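Exopolygalacturonate lyase (Vibrio vulnificus, PDB 5A29) probably cleaves pectate chains by beta-elimination as a metal-dependent family 2 polysaccharide lyase, releasing products from the chain end. Local coordinates at residues Asn459-Ala473 with Glu487-Arg500. Residues are numbered along the deposited sequence; the frame is centred on the assembly and turned at random.
Sequences NMQLSSVSPMTLFSA and EFARAAADKLVEKR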
loop_
_atom_site.group_PDB
_atom_site.type_symbol
_atom_site.label_atom_id
_atom_site.label_comp_id
_atom_site.label_asym_id
_atom_site.label_seq_id
_atom_site.Cartn_x
_atom_site.Cartn_y
_atom_site.Cartn_z
ATOM N N ASN A 459 -27.984 1.961 -6.086
ATOM C CA ASN A 459 -28.583 2.404 -4.810
ATOM C C ASN A 459 -28.096 3.820 -4.505
ATOM O O ASN A 459 -26.962 4.023 -4.049
ATOM C CB ASN A 459 -28.099 1.457 -3.709
ATOM C CG ASN A 459 -28.707 1.756 -2.336
ATOM O OD1 ASN A 459 -29.493 2.711 -2.142
ATOM N ND2 ASN A 459 -28.266 0.990 -1.365
ATOM N N MET A 460 -28.947 4.824 -4.724
ATOM C CA MET A 460 -28.547 6.217 -4.480
ATOM C C MET A 460 -28.698 6.628 -3.002
ATOM O O MET A 460 -28.384 7.757 -2.656
ATOM C CB MET A 460 -29.392 7.185 -5.330
ATOM C CG MET A 460 -29.412 6.837 -6.788
ATOM S SD MET A 460 -27.716 6.950 -7.445
ATOM C CE MET A 460 -27.956 6.221 -9.101
ATOM N N GLN A 461 -29.180 5.722 -2.161
ATOM C CA GLN A 461 -29.246 5.950 -0.719
ATOM C C GLN A 461 -28.223 5.114 0.037
ATOM O O GLN A 461 -28.346 4.955 1.249
ATOM C CB GLN A 461 -30.669 5.620 -0.140
ATOM C CG GLN A 461 -31.773 6.594 -0.593
ATOM C CD GLN A 461 -32.177 6.366 -2.046
ATOM O OE1 GLN A 461 -32.283 5.219 -2.502
ATOM N NE2 GLN A 461 -32.373 7.455 -2.794
ATOM N N LEU A 462 -27.219 4.560 -0.642
ATOM C CA LEU A 462 -26.270 3.662 0.043
ATOM C C LEU A 462 -25.615 4.419 1.144
ATOM O O LEU A 462 -24.994 5.457 0.876
ATOM C CB LEU A 462 -25.176 3.208 -0.961
ATOM C CG LEU A 462 -24.096 2.272 -0.377
ATOM C CD1 LEU A 462 -24.668 0.965 0.188
ATOM C CD2 LEU A 462 -23.161 1.983 -1.525
ATOM N N SER A 463 -25.715 3.952 2.380
ATOM C CA SER A 463 -25.110 4.714 3.450
ATOM C C SER A 463 -23.715 4.285 3.892
ATOM O O SER A 463 -23.040 5.036 4.542
ATOM C CB SER A 463 -26.003 4.752 4.690
ATOM O OG SER A 463 -26.118 3.443 5.151
ATOM N N SER A 464 -23.219 3.121 3.524
ATOM C CA SER A 464 -21.832 2.866 3.936
ATOM C C SER A 464 -21.011 3.126 2.702
ATOM O O SER A 464 -21.145 2.417 1.687
ATOM C CB SER A 464 -21.621 1.452 4.458
ATOM O OG SER A 464 -22.516 0.603 3.776
ATOM N N VAL A 465 -20.259 4.209 2.754
ATOM C CA VAL A 465 -19.473 4.617 1.613
ATOM C C VAL A 465 -18.056 4.751 2.074
ATOM O O VAL A 465 -17.774 4.978 3.275
ATOM C CB VAL A 465 -20.016 5.947 0.968
ATOM C CG1 VAL A 465 -21.413 5.683 0.404
ATOM C CG2 VAL A 465 -20.076 7.062 1.982
ATOM N N SER A 466 -17.134 4.696 1.126
ATOM C CA SER A 466 -15.735 4.901 1.470
ATOM C C SER A 466 -15.035 5.573 0.286
ATOM O O SER A 466 -15.641 5.701 -0.783
ATOM C CB SER A 466 -15.097 3.533 1.721
ATOM O OG SER A 466 -15.140 2.855 0.479
ATOM N N PRO A 467 -13.764 5.981 0.443
ATOM C CA PRO A 467 -13.019 6.451 -0.752
ATOM C C PRO A 467 -13.032 5.409 -1.894
ATOM O O PRO A 467 -13.100 5.770 -3.130
ATOM C CB PRO A 467 -11.593 6.683 -0.197
ATOM C CG PRO A 467 -11.830 6.997 1.278
ATOM C CD PRO A 467 -12.938 6.036 1.672
ATOM N N MET A 468 -12.961 4.119 -1.526
ATOM C CA MET A 468 -12.982 3.029 -2.515
ATOM C C MET A 468 -14.298 3.010 -3.277
ATOM O O MET A 468 -14.293 2.617 -4.475
ATOM C CB MET A 468 -12.787 1.654 -1.875
ATOM C CG MET A 468 -11.420 1.496 -1.226
ATOM S SD MET A 468 -10.067 1.736 -2.467
ATOM C CE MET A 468 -9.444 3.210 -1.726
ATOM N N THR A 469 -15.415 3.450 -2.666
ATOM C CA THR A 469 -16.681 3.540 -3.434
ATOM C C THR A 469 -16.515 4.468 -4.615
ATOM O O THR A 469 -16.981 4.170 -5.762
ATOM C CB THR A 469 -17.853 4.095 -2.544
ATOM O OG1 THR A 469 -17.867 3.355 -1.301
ATOM C CG2 THR A 469 -19.170 3.917 -3.269
ATOM N N LEU A 470 -15.895 5.619 -4.337
ATOM C CA LEU A 470 -15.747 6.672 -5.364
ATOM C C LEU A 470 -14.744 6.192 -6.446
ATOM O O LEU A 470 -15.009 6.370 -7.632
ATOM C CB LEU A 470 -15.207 7.998 -4.789
ATOM C CG LEU A 470 -16.023 8.649 -3.639
ATOM C CD1 LEU A 470 -15.559 10.113 -3.474
ATOM C CD2 LEU A 470 -17.471 8.593 -4.033
ATOM N N PHE A 471 -13.594 5.627 -6.057
ATOM C CA PHE A 471 -12.636 5.233 -7.114
ATOM C C PHE A 471 -13.281 4.152 -7.974
ATOM O O PHE A 471 -12.988 4.043 -9.185
ATOM C CB PHE A 471 -11.332 4.653 -6.531
ATOM C CG PHE A 471 -10.440 5.689 -5.873
ATOM C CD1 PHE A 471 -10.023 6.836 -6.544
ATOM C CD2 PHE A 471 -10.020 5.509 -4.541
ATOM C CE1 PHE A 471 -9.179 7.785 -5.901
ATOM C CE2 PHE A 471 -9.177 6.446 -3.920
ATOM C CZ PHE A 471 -8.729 7.595 -4.615
ATOM N N SER A 472 -14.036 3.261 -7.351
ATOM C CA SER A 472 -14.606 2.147 -8.120
ATOM C C SER A 472 -15.710 2.683 -9.062
ATOM O O SER A 472 -15.890 2.213 -10.192
ATOM C CB SER A 472 -15.247 1.134 -7.168
ATOM O OG SER A 472 -14.189 0.434 -6.462
ATOM N N ALA A 473 -16.562 3.551 -8.530
ATOM C CA ALA A 473 -17.657 4.114 -9.387
ATOM C C ALA A 473 -17.087 4.892 -10.579
ATOM O O ALA A 473 -17.645 4.863 -11.698
ATOM C CB ALA A 473 -18.613 4.979 -8.500
ATOM N N GLU A 487 -24.001 9.823 -10.996
ATOM C CA GLU A 487 -25.076 10.101 -10.003
ATOM C C GLU A 487 -24.804 9.399 -8.670
ATOM O O GLU A 487 -24.884 9.973 -7.573
ATOM C CB GLU A 487 -26.437 9.632 -10.521
ATOM C CG GLU A 487 -27.587 10.005 -9.586
ATOM C CD GLU A 487 -28.993 9.763 -10.161
ATOM O OE1 GLU A 487 -29.122 9.290 -11.319
ATOM O OE2 GLU A 487 -29.984 9.981 -9.416
ATOM N N PHE A 488 -24.511 8.098 -8.795
ATOM C CA PHE A 488 -24.166 7.261 -7.645
ATOM C C PHE A 488 -22.938 7.786 -6.896
ATOM O O PHE A 488 -22.961 7.892 -5.650
ATOM C CB PHE A 488 -23.935 5.815 -8.138
ATOM C CG PHE A 488 -23.470 4.861 -7.050
ATOM C CD1 PHE A 488 -24.380 4.310 -6.187
ATOM C CD2 PHE A 488 -22.105 4.470 -6.996
ATOM C CE1 PHE A 488 -23.994 3.377 -5.213
ATOM C CE2 PHE A 488 -21.684 3.558 -6.008
ATOM C CZ PHE A 488 -22.622 3.007 -5.125
ATOM N N ALA A 489 -21.882 8.141 -7.636
ATOM C CA ALA A 489 -20.669 8.583 -6.982
ATOM C C ALA A 489 -20.905 9.943 -6.293
ATOM O O ALA A 489 -20.360 10.207 -5.238
ATOM C CB ALA A 489 -19.574 8.741 -8.009
ATOM N N ARG A 490 -21.626 10.830 -6.935
ATOM C CA ARG A 490 -21.915 12.149 -6.322
ATOM C C ARG A 490 -22.668 11.976 -4.987
ATOM O O ARG A 490 -22.294 12.621 -3.981
ATOM C CB ARG A 490 -22.821 13.004 -7.268
ATOM C CG ARG A 490 -22.034 13.663 -8.370
ATOM C CD ARG A 490 -23.047 14.256 -9.379
ATOM N NE ARG A 490 -22.592 15.511 -9.915
ATOM C CZ ARG A 490 -22.827 15.930 -11.168
ATOM N NH1 ARG A 490 -23.490 15.164 -12.036
ATOM N NH2 ARG A 490 -22.386 17.123 -11.553
ATOM N N ALA A 491 -23.690 11.124 -4.964
ATOM C CA ALA A 491 -24.428 10.898 -3.741
ATOM C C ALA A 491 -23.523 10.292 -2.655
ATOM O O ALA A 491 -23.547 10.699 -1.472
ATOM C CB ALA A 491 -25.589 9.968 -4.013
ATOM N N ALA A 492 -22.733 9.289 -3.059
ATOM C CA ALA A 492 -21.748 8.703 -2.140
ATOM C C ALA A 492 -20.744 9.721 -1.641
ATOM O O ALA A 492 -20.371 9.646 -0.450
ATOM C CB ALA A 492 -21.003 7.549 -2.801
ATOM N N ALA A 493 -20.194 10.570 -2.536
ATOM C CA ALA A 493 -19.185 11.572 -2.118
ATOM C C ALA A 493 -19.819 12.554 -1.086
ATOM O O ALA A 493 -19.145 12.982 -0.156
ATOM C CB ALA A 493 -18.682 12.365 -3.314
ATOM N N ASP A 494 -21.079 12.927 -1.304
ATOM C CA ASP A 494 -21.757 13.833 -0.311
ATOM C C ASP A 494 -21.852 13.188 1.079
ATOM O O ASP A 494 -21.497 13.810 2.100
ATOM C CB ASP A 494 -23.145 14.228 -0.796
ATOM C CG ASP A 494 -23.105 15.237 -1.968
ATOM O OD1 ASP A 494 -22.060 15.948 -2.191
ATOM O OD2 ASP A 494 -24.178 15.359 -2.613
ATOM N N LYS A 495 -22.211 11.916 1.102
ATOM C CA LYS A 495 -22.170 11.125 2.348
ATOM C C LYS A 495 -20.807 10.973 2.940
ATOM O O LYS A 495 -20.645 11.087 4.164
ATOM C CB LYS A 495 -22.822 9.756 2.187
ATOM C CG LYS A 495 -24.322 9.862 2.193
ATOM C CD LYS A 495 -25.059 8.594 1.806
ATOM C CE LYS A 495 -26.546 8.866 1.489
ATOM N NZ LYS A 495 -26.809 9.073 0.025
ATOM N N LEU A 496 -19.789 10.776 2.088
ATOM C CA LEU A 496 -18.426 10.699 2.564
ATOM C C LEU A 496 -17.966 11.979 3.306
ATOM O O LEU A 496 -17.329 11.903 4.361
ATOM C CB LEU A 496 -17.464 10.311 1.390
ATOM C CG LEU A 496 -16.029 9.955 1.788
ATOM C CD1 LEU A 496 -16.027 8.551 2.479
ATOM C CD2 LEU A 496 -15.231 9.833 0.450
ATOM N N VAL A 497 -18.270 13.160 2.744
ATOM C CA VAL A 497 -17.888 14.383 3.362
ATOM C C VAL A 497 -18.688 14.535 4.667
ATOM O O VAL A 497 -18.130 14.838 5.751
ATOM C CB VAL A 497 -18.132 15.564 2.413
ATOM C CG1 VAL A 497 -17.985 16.911 3.184
ATOM C CG2 VAL A 497 -17.153 15.476 1.206
ATOM N N GLU A 498 -19.979 14.237 4.600
ATOM C CA GLU A 498 -20.815 14.373 5.794
ATOM C C GLU A 498 -20.316 13.520 6.973
ATOM O O GLU A 498 -20.193 14.055 8.072
ATOM C CB GLU A 498 -22.274 14.087 5.454
ATOM C CG GLU A 498 -23.208 13.915 6.635
ATOM C CD GLU A 498 -24.637 13.718 6.137
ATOM O OE1 GLU A 498 -24.909 12.668 5.479
ATOM O OE2 GLU A 498 -25.472 14.640 6.335
ATOM N N LYS A 499 -19.877 12.282 6.720
ATOM C CA LYS A 499 -19.381 11.374 7.774
ATOM C C LYS A 499 -17.907 11.557 8.178
ATOM O O LYS A 499 -17.576 11.427 9.358
ATOM C CB LYS A 499 -19.607 9.903 7.378
ATOM C CG LYS A 499 -21.069 9.518 7.204
ATOM C CD LYS A 499 -21.233 7.996 7.020
ATOM C CE LYS A 499 -20.459 7.394 5.811
ATOM N NZ LYS A 499 -20.517 5.881 5.630
ATOM N N ARG A 500 -17.003 11.886 7.231
ATOM C CA ARG A 500 -15.575 11.836 7.545
ATOM C C ARG A 500 -14.945 13.207 7.644
ATOM O O ARG A 500 -13.838 13.304 8.064
ATOM C CB ARG A 500 -14.834 11.128 6.412
ATOM C CG ARG A 500 -15.393 9.709 6.270
ATOM C CD ARG A 500 -14.298 8.736 6.089
ATOM N NE ARG A 500 -14.837 7.391 5.946
ATOM C CZ ARG A 500 -14.149 6.378 5.470
ATOM N NH1 ARG A 500 -12.923 6.582 5.016
ATOM N NH2 ARG A 500 -14.723 5.178 5.355
HETATM O O HOH W 1 -24.876 6.466 -3.820
HETATM O O HOH W 2 -24.869 7.283 -1.070
#
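An antiparallel helical hairpin pairs helix 467-480 with helix 484-500; the axes of their 467-473 and 487-500 portions approach to 9.3 Å, and the loop leading into the first helix runs over the second. Leu470 is the knob in a hole made by Ala489, Ala492, Ala493 and Leu496, with CD2 3.5 Å from Ala489 O. Beside it, Val465 sets CG1 against Ala492 CB at 3.7 Å. With chi1 at 176°, CG of Phe488 lies opposite the backbone N, and the ring extends between the 459-462 turn and helix 467-473; Ala473 CB meets its edge in plane and Thr469 CG2 stands 3.7 Å from Phe488 CE2. Met460 SD lies 3.6 Å from Phe488 CA. Two lysines grip loop carbonyls: Lys499 NZ donates to Ser463 O (2.9 Å) in the carbonyl plane, while Lys495 NZ binds Met460 O weakly and donates to a water that in turn donates to Leu462 O. A second water links Asn459 O with Phe488 O. The side chain of Arg500, salt-bridged to Glu521, crosses Pro467 at about a right angle. Ser466 and Thr469, whose hydroxyls also bond to Glu414, form a capping box; the knob-into-hole packing is typical of an alpha-helical hairpin.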